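Side-chain contacts in probable antibiotics synthesis protein (Thermus thermophilus, PDB 1V70), which is of unknown function but has a cupin fold, probably binds metal and may take part in antibiotic synthesis: residues 20-23 / 29-32; 39-44 / 51-56; 58-63 / 69-74. One frame throughout, in Å; residues are numbered along the deposited sequence. Where two conformers were deposited one is given.

Contact 1 (20-23 / 29-32). With NA (sodium ion), chain B.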
loop_
_atom_site.group_PDB
_atom_site.type_symbol
_atom_site.label_atom_id
_atom_site.label_comp_id
_atom_site.label_asym_id
_atom_site.label_seq_id
_atom_site.Cartn_x
_atom_site.Cartn_y
_atom_site.Cartn_z
ATOM N N ILE A 20 8.148 -9.400 -5.387
ATOM C CA ILE A 20 7.094 -10.372 -5.148
ATOM C C ILE A 20 5.718 -9.821 -5.506
ATOM O O ILE A 20 5.170 -8.999 -4.779
ATOM C CB ILE A 20 7.111 -10.772 -3.658
ATOM C CG1 ILE A 20 8.510 -11.273 -3.283
ATOM C CG2 ILE A 20 6.049 -11.820 -3.376
ATOM C CD1 ILE A 20 8.857 -11.106 -1.814
ATOM N N PRO A 21 5.140 -10.258 -6.636
ATOM C CA PRO A 21 3.818 -9.764 -7.029
ATOM C C PRO A 21 2.730 -10.259 -6.084
ATOM O O PRO A 21 2.678 -11.440 -5.750
ATOM C CB PRO A 21 3.652 -10.336 -8.437
ATOM C CG PRO A 21 5.059 -10.469 -8.932
ATOM C CD PRO A 21 5.757 -11.031 -7.728
ATOM N N VAL A 22 1.878 -9.347 -5.635
ATOM C CA VAL A 22 0.777 -9.706 -4.751
ATOM C C VAL A 22 -0.490 -9.705 -5.606
ATOM O O VAL A 22 -1.163 -10.729 -5.737
ATOM C CB VAL A 22 0.640 -8.697 -3.587
ATOM C CG1 VAL A 22 -0.499 -9.116 -2.666
ATOM C CG2 VAL A 22 1.947 -8.628 -2.802
ATOM N N PHE A 23 -0.797 -8.550 -6.190
ATOM C CA PHE A 23 -1.949 -8.380 -7.073
ATOM C C PHE A 23 -1.474 -7.578 -8.278
ATOM O O PHE A 23 -0.519 -6.801 -8.184
ATOM C CB PHE A 23 -3.073 -7.582 -6.408
ATOM C CG PHE A 23 -3.532 -8.134 -5.092
ATOM C CD1 PHE A 23 -4.036 -9.427 -4.986
ATOM C CD2 PHE A 23 -3.481 -7.337 -3.952
ATOM C CE1 PHE A 23 -4.487 -9.915 -3.759
ATOM C CE2 PHE A 23 -3.924 -7.812 -2.729
ATOM C CZ PHE A 23 -4.429 -9.102 -2.628
ATOM N N LEU A 29 0.214 -2.178 -10.011
ATOM C CA LEU A 29 1.075 -3.266 -9.587
ATOM C C LEU A 29 1.113 -3.104 -8.073
ATOM O O LEU A 29 1.327 -2.004 -7.565
ATOM C CB LEU A 29 2.488 -3.123 -10.151
ATOM C CG LEU A 29 2.672 -3.320 -11.656
ATOM C CD1 LEU A 29 4.152 -3.228 -11.985
ATOM C CD2 LEU A 29 2.115 -4.673 -12.083
ATOM N N TYR A 30 0.870 -4.194 -7.359
ATOM C CA TYR A 30 0.872 -4.184 -5.900
ATOM C C TYR A 30 1.886 -5.267 -5.565
ATOM O O TYR A 30 1.584 -6.461 -5.644
ATOM C CB TYR A 30 -0.524 -4.550 -5.389
ATOM C CG TYR A 30 -0.811 -4.151 -3.958
ATOM C CD1 TYR A 30 -1.313 -2.882 -3.646
ATOM C CD2 TYR A 30 -0.608 -5.051 -2.918
ATOM C CE1 TYR A 30 -1.612 -2.532 -2.324
ATOM C CE2 TYR A 30 -0.901 -4.713 -1.603
ATOM C CZ TYR A 30 -1.406 -3.456 -1.312
ATOM O OH TYR A 30 -1.722 -3.152 -0.007
ATOM N N ASP A 31 3.097 -4.841 -5.210
ATOM C CA ASP A 31 4.196 -5.763 -4.939
ATOM C C ASP A 31 4.870 -5.606 -3.594
ATOM O O ASP A 31 4.687 -4.615 -2.890
ATOM C CB ASP A 31 5.313 -5.571 -5.975
ATOM C CG ASP A 31 4.825 -5.627 -7.399
ATOM O OD1 ASP A 31 4.080 -6.563 -7.732
ATOM O OD2 ASP A 31 5.208 -4.737 -8.193
ATOM N N LEU A 32 5.677 -6.606 -3.264
ATOM C CA LEU A 32 6.502 -6.574 -2.073
ATOM C C LEU A 32 7.927 -6.580 -2.618
ATOM O O LEU A 32 8.229 -7.324 -3.555
ATOM C CB LEU A 32 6.321 -7.824 -1.209
ATOM C CG LEU A 32 5.035 -8.024 -0.413
ATOM C CD1 LEU A 32 5.132 -9.341 0.350
ATOM C CD2 LEU A 32 4.826 -6.863 0.551
HETATM NA NA NA B . -1.330 -12.849 -6.678
HETATM O O HOH W 1 0.718 -12.590 -8.186
HETATM O O HOH W 2 0.628 -13.401 -5.008
HETATM O O HOH W 3 1.970 -7.079 -9.088
HETATM O O HOH W 4 -3.685 -13.068 -5.988
HETATM O O HOH W 5 -2.265 -12.590 -9.078
HETATM O O HOH W 6 -1.173 -15.407 -7.185
#

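Contact 2 (39-44 / 51-56)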
loop_
_atom_site.group_PDB
_atom_site.type_symbol
_atom_site.label_atom_id
_atom_site.label_comp_id
_atom_site.label_asym_id
_atom_site.label_seq_id
_atom_site.Cartn_x
_atom_site.Cartn_y
_atom_site.Cartn_z
ATOM N N GLN A 39 21.436 -4.751 -1.336
ATOM C CA GLN A 39 20.614 -4.858 -2.531
ATOM C C GLN A 39 19.864 -3.561 -2.798
ATOM O O GLN A 39 19.753 -2.698 -1.918
ATOM C CB GLN A 39 19.648 -6.036 -2.405
ATOM C CG GLN A 39 20.377 -7.364 -2.246
ATOM C CD GLN A 39 19.461 -8.557 -2.386
ATOM O OE1 GLN A 39 18.318 -8.531 -1.934
ATOM N NE2 GLN A 39 19.968 -9.623 -2.998
ATOM N N ALA A 40 19.348 -3.423 -4.012
ATOM C CA ALA A 40 18.653 -2.201 -4.375
ATOM C C ALA A 40 17.866 -2.302 -5.666
ATOM O O ALA A 40 18.041 -3.235 -6.455
ATOM C CB ALA A 40 19.675 -1.068 -4.506
ATOM N N GLN A 41 16.971 -1.338 -5.856
ATOM C CA GLN A 41 16.272 -1.193 -7.079
ATOM C C GLN A 41 16.961 -0.075 -7.754
ATOM O O GLN A 41 17.026 1.045 -7.264
ATOM C CB GLN A 41 14.824 -0.790 -6.799
ATOM C CG GLN A 41 14.048 -0.544 -8.178
ATOM C CD GLN A 41 12.560 -0.359 -7.975
ATOM O OE1 GLN A 41 12.091 0.540 -7.291
ATOM N NE2 GLN A 41 11.796 -1.235 -8.656
ATOM N N LYS A 42 17.575 -0.337 -8.901
ATOM C CA LYS A 42 18.326 0.698 -9.603
ATOM C C LYS A 42 17.425 1.876 -9.926
ATOM O O LYS A 42 16.217 1.723 -10.105
ATOM C CB LYS A 42 18.925 0.153 -10.904
ATOM C CG LYS A 42 19.790 -1.083 -10.746
ATOM C CD LYS A 42 20.340 -1.525 -12.096
ATOM C CE LYS A 42 21.149 -2.803 -11.980
ATOM N NZ LYS A 42 20.316 -3.936 -11.487
ATOM N N VAL A 43 18.026 3.058 -9.998
ATOM C CA VAL A 43 17.285 4.269 -10.301
ATOM C C VAL A 43 16.695 4.179 -11.697
ATOM O O VAL A 43 17.371 3.775 -12.644
ATOM C CB VAL A 43 18.199 5.504 -10.224
ATOM C CG1 VAL A 43 17.432 6.754 -10.631
ATOM C CG2 VAL A 43 18.742 5.645 -8.813
ATOM N N HIS A 44 15.429 4.546 -11.825
ATOM C CA HIS A 44 14.848 4.571 -13.145
ATOM C C HIS A 44 13.660 5.526 -13.195
ATOM O O HIS A 44 13.285 6.139 -12.204
ATOM C CB HIS A 44 14.403 3.146 -13.469
ATOM C CG HIS A 44 13.308 2.732 -12.521
ATOM N ND1 HIS A 44 12.021 2.559 -12.910
ATOM C CD2 HIS A 44 13.408 2.379 -11.167
ATOM C CE1 HIS A 44 11.367 2.104 -11.826
ATOM N NE2 HIS A 44 12.172 1.987 -10.767
ATOM N N LYS A 51 4.691 5.914 -8.321
ATOM C CA LYS A 51 5.050 4.801 -7.456
ATOM C C LYS A 51 5.152 5.261 -6.011
ATOM O O LYS A 51 5.574 6.383 -5.735
ATOM C CB LYS A 51 6.385 4.183 -7.898
ATOM C CG LYS A 51 6.836 3.022 -7.024
ATOM C CD LYS A 51 8.223 2.535 -7.402
ATOM C CE LYS A 51 8.239 1.936 -8.791
ATOM N NZ LYS A 51 9.602 1.469 -9.156
ATOM N N VAL A 52 4.739 4.401 -5.091
ATOM C CA VAL A 52 4.829 4.706 -3.670
ATOM C C VAL A 52 5.491 3.539 -2.948
ATOM O O VAL A 52 5.097 2.380 -3.125
ATOM C CB VAL A 52 3.443 4.944 -3.023
ATOM C CG1 VAL A 52 3.606 5.207 -1.528
ATOM C CG2 VAL A 52 2.749 6.121 -3.688
ATOM N N TYR A 53 6.512 3.852 -2.157
ATOM C CA TYR A 53 7.235 2.864 -1.359
ATOM C C TYR A 53 6.766 3.007 0.085
ATOM O O TYR A 53 6.703 4.124 0.603
ATOM C CB TYR A 53 8.739 3.142 -1.355
ATOM C CG TYR A 53 9.448 3.035 -2.682
ATOM C CD1 TYR A 53 9.800 1.794 -3.217
ATOM C CD2 TYR A 53 9.838 4.182 -3.367
ATOM C CE1 TYR A 53 10.532 1.703 -4.398
ATOM C CE2 TYR A 53 10.567 4.103 -4.547
ATOM C CZ TYR A 53 10.914 2.865 -5.053
ATOM O OH TYR A 53 11.670 2.795 -6.201
ATOM N N TYR A 54 6.446 1.894 0.735
ATOM C CA TYR A 54 6.035 1.906 2.139
ATOM C C TYR A 54 6.896 0.872 2.862
ATOM O O TYR A 54 6.976 -0.282 2.437
ATOM C CB TYR A 54 4.557 1.541 2.288
ATOM C CG TYR A 54 4.124 1.386 3.733
ATOM C CD1 TYR A 54 3.981 2.496 4.564
ATOM C CD2 TYR A 54 3.891 0.123 4.278
ATOM C CE1 TYR A 54 3.618 2.352 5.905
ATOM C CE2 TYR A 54 3.528 -0.032 5.616
ATOM C CZ TYR A 54 3.393 1.087 6.421
ATOM O OH TYR A 54 3.024 0.942 7.740
ATOM N N ALA A 55 7.555 1.283 3.940
ATOM C CA ALA A 55 8.416 0.363 4.683
ATOM C C ALA A 55 7.650 -0.501 5.684
ATOM O O ALA A 55 7.030 0.012 6.618
ATOM C CB ALA A 55 9.523 1.147 5.398
ATOM N N LEU A 56 7.697 -1.816 5.475
ATOM C CA LEU A 56 7.032 -2.773 6.357
ATOM C C LEU A 56 7.996 -3.224 7.450
ATOM O O LEU A 56 7.620 -3.338 8.618
ATOM C CB LEU A 56 6.567 -3.996 5.561
ATOM C CG LEU A 56 5.463 -3.774 4.526
ATOM C CD1 LEU A 56 5.375 -4.990 3.614
ATOM C CD2 LEU A 56 4.136 -3.518 5.230
#

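Contact 3 (58-63 / 69-74)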
loop_
_atom_site.group_PDB
_atom_site.type_symbol
_atom_site.label_atom_id
_atom_site.label_comp_id
_atom_site.label_asym_id
_atom_site.label_seq_id
_atom_site.Cartn_x
_atom_site.Cartn_y
_atom_site.Cartn_z
ATOM N N GLY A 58 12.498 -3.114 8.498
ATOM C CA GLY A 58 13.824 -2.625 8.176
ATOM C C GLY A 58 13.833 -1.188 7.703
ATOM O O GLY A 58 12.821 -0.485 7.774
ATOM N N GLU A 59 14.985 -0.744 7.218
ATOM C CA GLU A 59 15.064 0.615 6.711
ATOM C C GLU A 59 15.869 0.652 5.416
ATOM O O GLU A 59 16.810 -0.104 5.216
ATOM C CB GLU A 59 15.698 1.518 7.785
ATOM C CG GLU A 59 17.151 1.149 8.116
ATOM C CD GLU A 59 17.664 2.001 9.259
ATOM O OE1 GLU A 59 18.862 2.240 9.326
ATOM O OE2 GLU A 59 16.862 2.384 10.107
ATOM N N VAL A 60 15.426 1.528 4.523
ATOM C CA VAL A 60 16.058 1.672 3.222
ATOM C C VAL A 60 16.254 3.143 2.911
ATOM O O VAL A 60 15.626 4.011 3.522
ATOM C CB VAL A 60 15.184 1.064 2.091
ATOM C CG1 VAL A 60 15.037 -0.438 2.291
ATOM C CG2 VAL A 60 13.811 1.733 2.071
ATOM N N VAL A 61 17.138 3.414 1.963
ATOM C CA VAL A 61 17.381 4.775 1.523
ATOM C C VAL A 61 16.623 4.904 0.211
ATOM O O VAL A 61 16.913 4.195 -0.757
ATOM C CB VAL A 61 18.875 5.044 1.265
ATOM C CG1 VAL A 61 19.054 6.451 0.710
ATOM C CG2 VAL A 61 19.667 4.885 2.553
ATOM N N VAL A 62 15.628 5.780 0.187
ATOM C CA VAL A 62 14.845 5.998 -1.019
ATOM C C VAL A 62 15.329 7.267 -1.706
ATOM O O VAL A 62 15.579 8.283 -1.051
ATOM C CB VAL A 62 13.323 6.128 -0.707
ATOM C CG1 VAL A 62 13.086 7.246 0.291
ATOM C CG2 VAL A 62 12.546 6.381 -1.988
ATOM N N ARG A 63 15.487 7.197 -3.022
ATOM C CA ARG A 63 15.925 8.347 -3.800
ATOM C C ARG A 63 14.812 8.729 -4.760
ATOM O O ARG A 63 14.277 7.878 -5.477
ATOM C CB ARG A 63 17.202 8.006 -4.583
ATOM C CG ARG A 63 17.778 9.149 -5.432
ATOM C CD ARG A 63 17.219 9.151 -6.850
ATOM N NE ARG A 63 17.729 10.268 -7.650
ATOM C CZ ARG A 63 18.966 10.364 -8.137
ATOM N NH1 ARG A 63 19.860 9.407 -7.924
ATOM N NH2 ARG A 63 19.311 11.436 -8.841
ATOM N N ALA A 69 15.984 9.928 1.278
ATOM C CA ALA A 69 15.371 9.846 2.592
ATOM C C ALA A 69 15.573 8.466 3.187
ATOM O O ALA A 69 15.739 7.479 2.461
ATOM C CB ALA A 69 13.879 10.144 2.489
ATOM N N LEU A 70 15.578 8.406 4.513
ATOM C CA LEU A 70 15.708 7.142 5.219
ATOM C C LEU A 70 14.280 6.730 5.537
ATOM O O LEU A 70 13.595 7.373 6.335
ATOM C CB LEU A 70 16.515 7.320 6.509
ATOM C CG LEU A 70 17.993 7.668 6.329
ATOM C CD1 LEU A 70 18.666 7.719 7.692
ATOM C CD2 LEU A 70 18.669 6.629 5.445
ATOM N N LEU A 71 13.829 5.670 4.884
ATOM C CA LEU A 71 12.479 5.171 5.065
ATOM C C LEU A 71 12.477 4.052 6.104
ATOM O O LEU A 71 12.980 2.954 5.843
ATOM C CB LEU A 71 11.953 4.654 3.725
ATOM C CG LEU A 71 10.442 4.571 3.507
ATOM C CD1 LEU A 71 9.852 5.979 3.427
ATOM C CD2 LEU A 71 10.166 3.806 2.220
ATOM N N ALA A 72 11.930 4.348 7.282
ATOM C CA ALA A 72 11.831 3.387 8.379
ATOM C C ALA A 72 10.403 2.837 8.408
ATOM O O ALA A 72 9.501 3.408 7.796
ATOM C CB ALA A 72 12.169 4.068 9.705
ATOM N N PRO A 73 10.172 1.729 9.133
ATOM C CA PRO A 73 8.830 1.140 9.195
ATOM C C PRO A 73 7.719 2.142 9.500
ATOM O O PRO A 73 7.806 2.911 10.460
ATOM C CB PRO A 73 8.972 0.074 10.279
ATOM C CG PRO A 73 10.397 -0.358 10.126
ATOM C CD PRO A 73 11.116 0.963 9.967
ATOM N N GLY A 74 6.678 2.123 8.670
ATOM C CA GLY A 74 5.554 3.025 8.851
ATOM C C GLY A 74 5.625 4.272 7.990
ATOM O O GLY A 74 4.667 5.041 7.926
#

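Contact 1 (20-23 / 29-32)
Y30 faces two residues of the opposite strand, V22 and F23, and this is the evidence for a classic beta bulge in the antiparallel pairing. Its O accepts V22 N at 2.9 Å and F23 N at 3.2 Å, both donors lying in the carbonyl plane, while Y30 N returns a bond to F23 O. The side chain has CG anti to the backbone N (chi1 -161°), which lays the ring beside that of F23, pointing the same way. Y30 CD2 and F23 CD2 meet at 3.8 Å, with the ring planes 40° apart. V22 CB reaches the edge of the Y30 ring in its plane, and V22 CG1 sits 3.6 Å above the plane of the F23 ring, over its centre. At the bulge, V22 O binds a sodium ion at 2.3 Å; five waters complete the shell, two of which donate to P21 O, one of them weakly.

D31 turns to the other face and lies opposite P21. Its OD1 is 3.3 Å from P21 CA, and a water donates both to D31 OD1 and to F23 O, bridging the strands.

L32 restores regular pairing: I20 N donates almost straight to L32 O (171°), and L32 N to I20 O. On the face shared with Y30 and F23, L32 CB lies 3.9 Å from I20 CB, while its CG reaches V22 CG2.

The hairpin is the end of the larger sheet: strand 18-25 is outermost within this chain, and 28-35 adjoins 95-102. Helix 6-9 covers V22 and L32 through L9, while F23 packs on F78 of the second subunit.

Contact 2 (39-44 / 51-56)
Y53 and Q41 meet at a single oxygen: Y53 OH donates to Q41 OE1 over a short 2.5 Å. The approach is nearly straight onto the amide oxygen, with C=O...OH at 163°. The ring presents its edge to OE1, and the amide and ring planes stand 65° apart. Q41 gets there as an extended chain, its CG anti to the backbone N (chi1 177°), which carries the amide across toward strand 51-55. The same OE1 accepts a second, weak bond from K51 NZ at 3.2 Å, while Q41 NE2 is held by Y33 OH. Q41 and K51 were each deposited in two conformers, so these lengths describe one state of the site.

K51 comes from the opposite direction to Q41, bent at chi3. Its firmer partner is H85 NE2, and NZ also lies in the plane of the H44 ring, 3.1 Å from H44 NE2 at the ring's edge. H44 itself has CG between its backbone N and carbonyl carbon, which swings the ring inward. Further out, its ring meets H46 edge-to-face, and Y53 packs on H85, V87 and V99.

With strand axes 12.7 Å apart, the two strands face one another across the interior of a beta barrel and touch through side-chain ends alone. The spacing of H44, H46, K51 and G58 fits the first conserved cupin motif, with K51 where a metal-binding glutamate commonly stands, and H85 matches the histidine of the second motif. The cluster therefore probably corresponds to the usual cupin metal site, with the K51 amine lying among the histidines in this model.

Contact 3 (58-63 / 69-74)
V60, V62, A69 and L71 put their side chains on one face of this hairpin, where valine branches lie against the CB atoms of the opposite strand. V60 CG2 lies alongside the root of L71, 3.8 Å from L71 CB, the two side chains pointing the same way. Two residues on, the bump of V62 is its CG1, set between the backbone N and the carbonyl carbon (chi1 57°) in one of two deposited conformers; from there it leans over the neighbouring strand to 3.7 Å from A69 CB. The small methyl of A69 accommodates that branch, while L71 CB lies at the edge of its reach.

On the reverse face, V61 and L70 run side by side. L70 CD2 meets V61 CG2 at 3.5 Å, in the deposited conformer of L70 considered here.

Beneath these contacts the backbones are in regular antiparallel register, as the paired bonds V60 N to L71 O and L71 N to V60 O show, the latter at 2.8 Å. Beyond the strands, the P73 ring is wedged against G58: P73 CD lies 3.1 Å from G58 O, which is buried with no hydrogen-bonding partner in the model.

Strand 67-71 is the outermost of the smaller sheet within this chain, and 60-64 lies between it and 85-88. V62 and L71 pack inward on Y53 of strand 50-55, V60 reaches L97 of strand 95-102, and I3 of the second subunit covers A69 and L71.

The three contacts follow one another along the chain, each closing before the next opens, and together they span the cupin barrel. Contact 1 is a hairpin at one end of the five-stranded sheet, and contact 3 a hairpin at the edge of the four-stranded one; their centres lie about 19 Å apart on opposite sides of the chain's centre. Contact 2 bridges the two sheets between them, centre to centre about 13 Å from contact 1 and about 9 Å from contact 3. L32 CD2 packs on L56 CD1 at 3.6 Å, and A55 O probably accepts G74 N at 3.0 Å. All three also touch the second subunit, so residues flanking the probable site contribute to the contact between subunits.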